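D-methionine-binding lipoprotein MetQ (Escherichia coli, PDB 4YAH) binds methionine as the lipoprotein component of an ATP-driven D-methionine permease, a binding protein-dependent transport system. Local coordinates at residues Gly107-Tyr112 with Tyr227-Val232; Val135-Thr140 with Glu181-Gln186; Leu154-Asp159 with Val170-Lys175. One frame throughout, in Å; residues are numbered along the deposited sequence.

Interaction 1: Gly107-Tyr112 with Tyr227-Val232. With MET (methionine), chain B.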
loop_
_atom_site.group_PDB
_atom_site.type_symbol
_atom_site.label_atom_id
_atom_site.label_comp_id
_atom_site.label_asym_id
_atom_site.label_seq_id
_atom_site.Cartn_x
_atom_site.Cartn_y
_atom_site.Cartn_z
ATOM N N GLY A 107 -4.523 -6.402 13.376
ATOM C CA GLY A 107 -3.160 -6.879 13.311
ATOM C C GLY A 107 -2.368 -6.171 12.223
ATOM O O GLY A 107 -2.951 -5.787 11.203
ATOM N N ASN A 108 -1.063 -6.014 12.449
ATOM C CA ASN A 108 -0.147 -5.468 11.447
ATOM C C ASN A 108 0.375 -6.534 10.516
ATOM O O ASN A 108 0.576 -7.668 10.922
ATOM C CB ASN A 108 1.060 -4.803 12.109
ATOM C CG ASN A 108 0.690 -3.641 12.970
ATOM O OD1 ASN A 108 -0.372 -3.042 12.819
ATOM N ND2 ASN A 108 1.595 -3.290 13.880
ATOM N N THR A 109 0.664 -6.146 9.280
ATOM C CA THR A 109 1.318 -7.042 8.340
ATOM C C THR A 109 2.705 -6.465 8.049
ATOM O O THR A 109 3.583 -6.541 8.920
ATOM C CB THR A 109 0.457 -7.251 7.065
ATOM O OG1 THR A 109 0.202 -5.997 6.421
ATOM C CG2 THR A 109 -0.889 -7.914 7.430
ATOM N N PHE A 110 2.906 -5.866 6.869
ATOM C CA PHE A 110 4.219 -5.326 6.504
ATOM C C PHE A 110 4.195 -3.830 6.234
ATOM O O PHE A 110 3.170 -3.273 5.833
ATOM C CB PHE A 110 4.787 -6.034 5.262
ATOM C CG PHE A 110 4.870 -7.522 5.408
ATOM C CD1 PHE A 110 5.947 -8.110 6.052
ATOM C CD2 PHE A 110 3.865 -8.331 4.910
ATOM C CE1 PHE A 110 6.017 -9.486 6.197
ATOM C CE2 PHE A 110 3.925 -9.716 5.060
ATOM C CZ PHE A 110 5.007 -10.288 5.700
ATOM N N VAL A 111 5.340 -3.186 6.454
ATOM C CA VAL A 111 5.591 -1.870 5.874
ATOM C C VAL A 111 6.161 -2.117 4.472
ATOM O O VAL A 111 7.022 -2.980 4.305
ATOM C CB VAL A 111 6.590 -1.029 6.687
ATOM C CG1 VAL A 111 6.732 0.367 6.082
ATOM C CG2 VAL A 111 6.190 -0.935 8.152
ATOM N N TYR A 112 5.675 -1.358 3.485
ATOM C CA TYR A 112 6.119 -1.456 2.094
ATOM C C TYR A 112 6.667 -0.098 1.682
ATOM O O TYR A 112 5.928 0.730 1.155
ATOM C CB TYR A 112 4.965 -1.854 1.185
ATOM C CG TYR A 112 4.417 -3.240 1.397
ATOM C CD1 TYR A 112 5.153 -4.359 1.040
ATOM C CD2 TYR A 112 3.147 -3.422 1.910
ATOM C CE1 TYR A 112 4.635 -5.637 1.201
ATOM C CE2 TYR A 112 2.615 -4.699 2.074
ATOM C CZ TYR A 112 3.375 -5.796 1.721
ATOM O OH TYR A 112 2.874 -7.057 1.867
ATOM N N TYR A 227 3.369 3.737 7.875
ATOM C CA TYR A 227 2.535 3.084 6.861
ATOM C C TYR A 227 2.517 1.557 6.923
ATOM O O TYR A 227 2.279 0.896 5.918
ATOM C CB TYR A 227 2.986 3.565 5.465
ATOM C CG TYR A 227 2.882 5.068 5.326
ATOM C CD1 TYR A 227 1.649 5.700 5.309
ATOM C CD2 TYR A 227 4.015 5.858 5.226
ATOM C CE1 TYR A 227 1.546 7.064 5.213
ATOM C CE2 TYR A 227 3.924 7.225 5.125
ATOM C CZ TYR A 227 2.698 7.823 5.104
ATOM O OH TYR A 227 2.617 9.190 4.998
ATOM N N VAL A 228 2.685 0.979 8.113
ATOM C CA VAL A 228 2.544 -0.463 8.226
ATOM C C VAL A 228 1.127 -0.834 7.780
ATOM O O VAL A 228 0.158 -0.155 8.132
ATOM C CB VAL A 228 2.837 -0.966 9.659
ATOM C CG1 VAL A 228 1.777 -0.487 10.653
ATOM C CG2 VAL A 228 2.986 -2.468 9.663
ATOM N N ASN A 229 1.018 -1.872 6.962
ATOM C CA ASN A 229 -0.279 -2.334 6.487
ATOM C C ASN A 229 -0.961 -3.151 7.595
ATOM O O ASN A 229 -0.314 -3.576 8.554
ATOM C CB ASN A 229 -0.127 -3.164 5.200
ATOM C CG ASN A 229 0.129 -2.310 3.965
ATOM O OD1 ASN A 229 -0.205 -2.717 2.855
ATOM N ND2 ASN A 229 0.757 -1.139 4.146
ATOM N N LEU A 230 -2.255 -3.420 7.401
ATOM C CA LEU A 230 -3.128 -3.932 8.453
ATOM C C LEU A 230 -4.036 -5.027 7.933
ATOM O O LEU A 230 -4.392 -5.044 6.756
ATOM C CB LEU A 230 -4.012 -2.812 8.998
ATOM C CG LEU A 230 -3.327 -1.513 9.407
ATOM C CD1 LEU A 230 -4.385 -0.433 9.552
ATOM C CD2 LEU A 230 -2.573 -1.714 10.699
ATOM N N ILE A 231 -4.434 -5.914 8.838
ATOM C CA ILE A 231 -5.610 -6.760 8.644
ATOM C C ILE A 231 -6.718 -6.012 9.351
ATOM O O ILE A 231 -6.541 -5.566 10.503
ATOM C CB ILE A 231 -5.420 -8.162 9.219
ATOM C CG1 ILE A 231 -4.286 -8.863 8.471
ATOM C CG2 ILE A 231 -6.713 -8.996 9.077
ATOM C CD1 ILE A 231 -3.673 -10.033 9.205
ATOM N N VAL A 232 -7.821 -5.813 8.634
ATOM C CA VAL A 232 -8.927 -4.994 9.082
ATOM C C VAL A 232 -10.239 -5.762 9.000
ATOM O O VAL A 232 -10.476 -6.495 8.035
ATOM C CB VAL A 232 -9.015 -3.729 8.239
ATOM C CG1 VAL A 232 -10.237 -2.930 8.561
ATOM C CG2 VAL A 232 -7.786 -2.882 8.483
HETATM N N MET B . 0.203 -1.629 0.257
HETATM C CA MET B . 0.003 -0.184 0.153
HETATM C C MET B . 1.223 0.529 0.686
HETATM O O MET B . 1.665 0.192 1.789
HETATM C CB MET B . -1.239 0.253 0.936
HETATM C CG MET B . -1.633 1.708 0.732
HETATM S SD MET B . -3.091 2.212 1.669
HETATM C CE MET B . -4.382 1.408 0.721
HETATM O OXT MET B . 1.749 1.450 0.030
HETATM O O HOH W 1 -2.234 -5.938 4.903
HETATM O O HOH W 2 3.694 0.750 3.485
#
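N229 and T109 meet where strands 103-111 and 229-234 run antiparallel. T109 N donates to N229 O at 2.8 Å, and N229 N to F110 O, each donor lying well above the plane of its carbonyl. Farther along, I231 N bonds G107 O. The N229 amide leaves the strand with CG anti to its own carbonyl carbon (chi1 -76°), which carries both of its polar atoms to the bound methionine. OD1 accepts from the ligand's N at 2.8 Å, while ND2 donates almost straight to the ligand's O at 2.9 Å (166°) and weakly to Y227 O. Asparagine suits the place because one flat group both accepts and donates. An alanine here would probably leave the ligand's amino group without this acceptor and its carboxylate without this donor. The Y112 ring stands steeply against that amide, planes 76° apart, and N229 OD1 lies at the ring edge, 3.5 Å from Y112 CE2. T109 directs OG1 between its backbone N and carbonyl carbon, where a water joins it to L230 O; its methyl CG2 packs on I231 CG1. Nearer Y227, V228 CB meets V111 CG2 at 3.7 Å, two compact valines crossing at about a right angle and letting the strands approach. N108 runs alongside L230, OD1 by CD2, while its ND2 bonds G270 O. A second water links Y112 N, Y227 O and the ligand's O. The strand pair thus supplies Y112 and N229 to the methionine pocket, in the cleft of the two-lobed periplasmic binding protein fold.

Interaction 2: Val135-Thr140 with Glu181-Gln186; sequences VPNDPT and ELEAPQ
V135 and L182 open the backbone pairing between the parallel strands 132-136 and 178-182. L182 N donates to V135 O at 2.9 Å, nearly along the C=O axis, and the CA of E181 leans on the same oxygen. One step on, P136 CA makes a CA-H...O contact with L182 O at 3.3 Å. N137 N also reaches L182 O, but that bond is weak and strongly bent, as the strands come to their ends.

Among side-chain bonds, the amide of N137 does most of the work. Its CG sits between the backbone N and the carbonyl carbon (chi1 69°), which swings the amide over the backbone of L182 and E183. N137 ND2 donates to E183 OE2 at 3.0 Å and 171°, with the oxygen in the amide plane, yet ND2 meets the carboxylate from above that group's plane; the two planes stand 86° apart. E183 starts away from N137 and bends at chi2 to bring its carboxylate back.

Water completes both ends of the amide. One molecule gives its protons to N137 OD1 and D138 OD1 while accepting from A184 N; another accepts from ND2 and donates to E181 O. Asparagine, donor and acceptor in one group, thus links the turn after strand 132-136 to the end of strand 178-182 and the turn beyond. D138 holds the N-cap position of helix 139-151, its side chain capping a backbone N just past T140; OD2 is also bonded to N141 ND2.

Apolar contact is slighter: N137 CB rests on E181 CB at 3.7 Å, and V135 CG2 faces the aliphatic part of E181, with L142 of the helix beside both. Adjacent parallel strands, one followed after a short turn by a helix, are consistent with an alpha/beta lobe of a periplasmic binding protein.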
loop_
_atom_site.group_PDB
_atom_site.type_symbol
_atom_site.label_atom_id
_atom_site.label_comp_id
_atom_site.label_asym_id
_atom_site.label_seq_id
_atom_site.Cartn_x
_atom_site.Cartn_y
_atom_site.Cartn_z
ATOM N N VAL A 135 1.548 10.594 -9.103
ATOM C CA VAL A 135 1.407 10.141 -7.735
ATOM C C VAL A 135 -0.014 9.621 -7.502
ATOM O O VAL A 135 -0.947 9.987 -8.220
ATOM C CB VAL A 135 1.693 11.265 -6.731
ATOM C CG1 VAL A 135 3.117 11.797 -6.901
ATOM C CG2 VAL A 135 0.683 12.393 -6.909
ATOM N N PRO A 136 -0.193 8.776 -6.480
ATOM C CA PRO A 136 -1.556 8.354 -6.123
ATOM C C PRO A 136 -2.458 9.524 -5.759
ATOM O O PRO A 136 -1.966 10.503 -5.193
ATOM C CB PRO A 136 -1.350 7.452 -4.903
ATOM C CG PRO A 136 0.107 7.245 -4.744
ATOM C CD PRO A 136 0.830 8.255 -5.564
ATOM N N ASN A 137 -3.763 9.415 -6.015
ATOM C CA ASN A 137 -4.660 10.552 -5.785
ATOM C C ASN A 137 -5.529 10.477 -4.525
ATOM O O ASN A 137 -6.321 11.380 -4.277
ATOM C CB ASN A 137 -5.557 10.746 -7.002
ATOM C CG ASN A 137 -6.575 9.631 -7.182
ATOM O OD1 ASN A 137 -6.603 8.640 -6.448
ATOM N ND2 ASN A 137 -7.418 9.794 -8.186
ATOM N N ASP A 138 -5.371 9.432 -3.726
ATOM C CA ASP A 138 -6.113 9.344 -2.469
ATOM C C ASP A 138 -5.342 10.140 -1.411
ATOM O O ASP A 138 -4.113 10.220 -1.466
ATOM C CB ASP A 138 -6.304 7.885 -2.054
ATOM C CG ASP A 138 -4.991 7.182 -1.828
ATOM O OD1 ASP A 138 -4.352 6.788 -2.844
ATOM O OD2 ASP A 138 -4.589 7.066 -0.640
ATOM N N PRO A 139 -6.050 10.759 -0.454
ATOM C CA PRO A 139 -5.370 11.767 0.387
ATOM C C PRO A 139 -4.123 11.304 1.120
ATOM O O PRO A 139 -3.150 12.078 1.161
ATOM C CB PRO A 139 -6.447 12.160 1.404
ATOM C CG PRO A 139 -7.722 11.906 0.709
ATOM C CD PRO A 139 -7.488 10.685 -0.161
ATOM N N THR A 140 -4.115 10.107 1.695
ATOM C CA THR A 140 -2.971 9.739 2.518
ATOM C C THR A 140 -1.793 9.272 1.656
ATOM O O THR A 140 -0.638 9.524 2.012
ATOM C CB THR A 140 -3.312 8.666 3.562
ATOM O OG1 THR A 140 -3.727 7.452 2.942
ATOM C CG2 THR A 140 -4.408 9.167 4.467
ATOM N N GLU A 181 -2.114 13.573 -10.461
ATOM C CA GLU A 181 -2.731 12.669 -9.498
ATOM C C GLU A 181 -3.554 11.618 -10.216
ATOM O O GLU A 181 -4.447 11.956 -10.981
ATOM C CB GLU A 181 -3.608 13.448 -8.520
ATOM C CG GLU A 181 -2.860 14.540 -7.800
ATOM C CD GLU A 181 -3.732 15.348 -6.855
ATOM O OE1 GLU A 181 -4.751 14.810 -6.369
ATOM O OE2 GLU A 181 -3.394 16.524 -6.603
ATOM N N LEU A 182 -3.244 10.346 -9.964
ATOM C CA LEU A 182 -3.924 9.226 -10.629
ATOM C C LEU A 182 -4.419 8.231 -9.606
ATOM O O LEU A 182 -3.892 8.136 -8.502
ATOM C CB LEU A 182 -2.984 8.505 -11.606
ATOM C CG LEU A 182 -2.354 9.389 -12.681
ATOM C CD1 LEU A 182 -1.284 8.616 -13.448
ATOM C CD2 LEU A 182 -3.434 9.930 -13.605
ATOM N N GLU A 183 -5.430 7.462 -9.982
ATOM C CA GLU A 183 -5.847 6.334 -9.158
ATOM C C GLU A 183 -4.673 5.363 -8.987
ATOM O O GLU A 183 -4.009 5.020 -9.965
ATOM C CB GLU A 183 -7.039 5.624 -9.805
ATOM C CG GLU A 183 -8.278 6.510 -9.974
ATOM C CD GLU A 183 -9.082 6.665 -8.696
ATOM O OE1 GLU A 183 -9.135 5.697 -7.905
ATOM O OE2 GLU A 183 -9.665 7.755 -8.479
ATOM N N ALA A 184 -4.433 4.911 -7.756
ATOM C CA ALA A 184 -3.252 4.111 -7.448
ATOM C C ALA A 184 -3.003 2.962 -8.446
ATOM O O ALA A 184 -1.863 2.737 -8.842
ATOM C CB ALA A 184 -3.337 3.563 -6.029
ATOM N N PRO A 185 -4.049 2.214 -8.853
ATOM C CA PRO A 185 -3.769 1.090 -9.759
ATOM C C PRO A 185 -3.323 1.501 -11.153
ATOM O O PRO A 185 -2.849 0.650 -11.889
ATOM C CB PRO A 185 -5.118 0.354 -9.855
ATOM C CG PRO A 185 -5.918 0.851 -8.697
ATOM C CD PRO A 185 -5.463 2.253 -8.458
ATOM N N GLN A 186 -3.491 2.774 -11.502
ATOM C CA GLN A 186 -3.119 3.267 -12.820
ATOM C C GLN A 186 -1.664 3.667 -12.866
ATOM O O GLN A 186 -1.151 3.961 -13.946
ATOM C CB GLN A 186 -3.983 4.465 -13.211
ATOM C CG GLN A 186 -5.463 4.138 -13.283
ATOM C CD GLN A 186 -5.779 3.181 -14.416
ATOM O OE1 GLN A 186 -5.526 3.488 -15.584
ATOM N NE2 GLN A 186 -6.308 2.006 -14.078
HETATM O O HOH W 3 -5.418 6.409 -5.348
HETATM O O HOH W 4 -7.043 11.942 -10.010
#

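Interaction 3: Leu154-Asp159 with Val170-Lys175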
loop_
_atom_site.group_PDB
_atom_site.type_symbol
_atom_site.label_atom_id
_atom_site.label_comp_id
_atom_site.label_asym_id
_atom_site.label_seq_id
_atom_site.Cartn_x
_atom_site.Cartn_y
_atom_site.Cartn_z
ATOM N N LEU A 154 13.022 17.715 -4.248
ATOM C CA LEU A 154 12.427 18.218 -5.472
ATOM C C LEU A 154 11.447 19.352 -5.196
ATOM O O LEU A 154 11.305 20.269 -6.006
ATOM C CB LEU A 154 11.734 17.093 -6.223
ATOM C CG LEU A 154 12.678 16.061 -6.843
ATOM C CD1 LEU A 154 11.905 14.877 -7.363
ATOM C CD2 LEU A 154 13.473 16.670 -7.982
ATOM N N ILE A 155 10.794 19.301 -4.042
ATOM C CA ILE A 155 9.817 20.309 -3.667
ATOM C C ILE A 155 9.964 20.638 -2.190
ATOM O O ILE A 155 10.601 19.898 -1.430
ATOM C CB ILE A 155 8.362 19.843 -3.922
ATOM C CG1 ILE A 155 8.051 18.603 -3.077
ATOM C CG2 ILE A 155 8.142 19.568 -5.385
ATOM C CD1 ILE A 155 6.632 18.065 -3.249
ATOM N N LYS A 156 9.357 21.743 -1.777
ATOM C CA LYS A 156 9.210 22.038 -0.365
ATOM C C LYS A 156 7.747 22.308 -0.079
ATOM O O LYS A 156 7.055 22.955 -0.872
ATOM C CB LYS A 156 10.077 23.231 0.057
ATOM C CG LYS A 156 10.048 23.486 1.566
ATOM C CD LYS A 156 11.045 24.560 1.980
ATOM C CE LYS A 156 10.590 25.277 3.246
ATOM N NZ LYS A 156 9.981 24.358 4.260
ATOM N N LEU A 157 7.292 21.789 1.051
ATOM C CA LEU A 157 5.918 21.940 1.494
ATOM C C LEU A 157 5.789 22.928 2.649
ATOM O O LEU A 157 6.735 23.141 3.418
ATOM C CB LEU A 157 5.351 20.603 1.941
ATOM C CG LEU A 157 5.406 19.469 0.921
ATOM C CD1 LEU A 157 5.044 18.195 1.636
ATOM C CD2 LEU A 157 4.467 19.756 -0.235
ATOM N N LYS A 158 4.595 23.495 2.766
ATOM C CA LYS A 158 4.234 24.349 3.896
ATOM C C LYS A 158 4.450 23.643 5.223
ATOM O O LYS A 158 4.382 22.419 5.317
ATOM C CB LYS A 158 2.769 24.773 3.805
ATOM C CG LYS A 158 2.474 25.861 2.807
ATOM C CD LYS A 158 1.024 26.319 2.926
ATOM C CE LYS A 158 0.633 27.220 1.764
ATOM N NZ LYS A 158 -0.729 27.797 1.932
ATOM N N ASP A 159 4.683 24.422 6.267
ATOM C CA ASP A 159 4.773 23.850 7.599
ATOM C C ASP A 159 3.402 23.378 8.065
ATOM O O ASP A 159 2.365 23.867 7.597
ATOM C CB ASP A 159 5.361 24.868 8.573
ATOM C CG ASP A 159 6.743 25.342 8.151
ATOM O OD1 ASP A 159 7.488 24.553 7.523
ATOM O OD2 ASP A 159 7.084 26.508 8.442
ATOM N N VAL A 170 2.513 22.979 -1.853
ATOM C CA VAL A 170 3.837 23.072 -2.443
ATOM C C VAL A 170 4.218 24.535 -2.490
ATOM O O VAL A 170 3.533 25.330 -3.137
ATOM C CB VAL A 170 3.891 22.463 -3.839
ATOM C CG1 VAL A 170 5.251 22.753 -4.514
ATOM C CG2 VAL A 170 3.658 20.979 -3.748
ATOM N N VAL A 171 5.313 24.881 -1.817
ATOM C CA VAL A 171 5.751 26.277 -1.750
ATOM C C VAL A 171 7.052 26.542 -2.499
ATOM O O VAL A 171 7.351 27.692 -2.810
ATOM C CB VAL A 171 5.903 26.742 -0.288
ATOM C CG1 VAL A 171 4.543 26.777 0.367
ATOM C CG2 VAL A 171 6.843 25.848 0.503
ATOM N N GLU A 172 7.818 25.491 -2.773
ATOM C CA GLU A 172 8.971 25.571 -3.656
ATOM C C GLU A 172 8.917 24.405 -4.629
ATOM O O GLU A 172 8.612 23.267 -4.247
ATOM C CB GLU A 172 10.286 25.553 -2.880
ATOM C CG GLU A 172 10.436 26.689 -1.872
ATOM C CD GLU A 172 11.727 26.588 -1.093
ATOM O OE1 GLU A 172 11.847 27.265 -0.045
ATOM O OE2 GLU A 172 12.620 25.828 -1.533
ATOM N N ASN A 173 9.197 24.712 -5.884
ATOM C CA ASN A 173 9.139 23.744 -6.969
ATOM C C ASN A 173 10.005 24.298 -8.091
ATOM O O ASN A 173 9.505 24.735 -9.126
ATOM C CB ASN A 173 7.692 23.530 -7.396
ATOM C CG ASN A 173 7.544 22.530 -8.538
ATOM O OD1 ASN A 173 8.466 21.776 -8.870
ATOM N ND2 ASN A 173 6.361 22.521 -9.142
ATOM N N PRO A 174 11.322 24.288 -7.875
ATOM C CA PRO A 174 12.226 24.993 -8.804
ATOM C C PRO A 174 12.282 24.423 -10.222
ATOM O O PRO A 174 12.570 25.170 -11.156
ATOM C CB PRO A 174 13.591 24.877 -8.115
ATOM C CG PRO A 174 13.463 23.789 -7.123
ATOM C CD PRO A 174 12.035 23.772 -6.694
ATOM N N LYS A 175 12.016 23.132 -10.391
ATOM C CA LYS A 175 11.963 22.534 -11.719
ATOM C C LYS A 175 10.576 22.674 -12.346
ATOM O O LYS A 175 10.358 22.199 -13.462
ATOM C CB LYS A 175 12.351 21.059 -11.682
ATOM C CG LYS A 175 13.738 20.777 -11.174
ATOM C CD LYS A 175 14.050 19.280 -11.204
ATOM C CE LYS A 175 15.401 18.963 -10.592
ATOM N NZ LYS A 175 16.538 19.353 -11.486
HETATM O O HOH W 5 11.056 21.069 -8.594
#
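K156 and V171 lose the most surface where the short antiparallel strands 156-157 and 170-172 join, followed by V170 and L154. K156 O accepts two backbone bonds, from V171 N at 2.8 Å and from E172 N at a longer 3.3 Å, while K156 N donates to E172 O.

The side chain of K156 leaves with CG anti to the backbone N (chi1 -175°) and runs across that of E172. K156 CB lies 3.7 Å from E172 CB, and K156 CD comes to 3.5 Å from E172 OE1. The charged ends stop short of a salt bridge, with K156 NZ 5.5 Å from E172 OE1, although opposite charges at this range would probably still attract. A long chain suits this partly exposed site, its methylenes lying along E172.

In V171, chi1 of -67° sets CG1 anti to the carbonyl carbon and leaves CG2 close to K156 O. V171 CG1 and K158 CG are pressed to 3.3 Å, closer than usual van der Waals contact. V170 CG2 packs on L157 CD2 at 3.8 Å, and I155 and L157 continue inward to L149 and L147. At the other end L154 CD2 lies over K175 CE, and a water bridges L154 O, N173 OD1 and K175 N, while N173 ND2 bonds L177 O. With V171 and E172 both opposite K156, the register slips by one: a classic beta bulge in a two-stranded antiparallel ribbon packed on helix 139-151.

The three contacts sit at increasing distance from the methionine. Interaction 1 touches it directly through N229 and Y112. Interaction 2 stands back without touching the ligand: it comes closer at D138 and T140, with T140 OG1 5.4 Å from the ligand's SD, and N141, which D138 holds, belongs to the pocket. Interaction 3 is peripheral, its centre about 30 Å from that of interaction 1 and about 19 Å from that of interaction 2. Interactions 1 and 2 belong to different sheets, their centres about 19 Å apart but their nearest atoms only about 4 Å. Along the chain they are nested: 154-159 and 170-175 lie within the loop closed by interaction 2, itself within that of interaction 1.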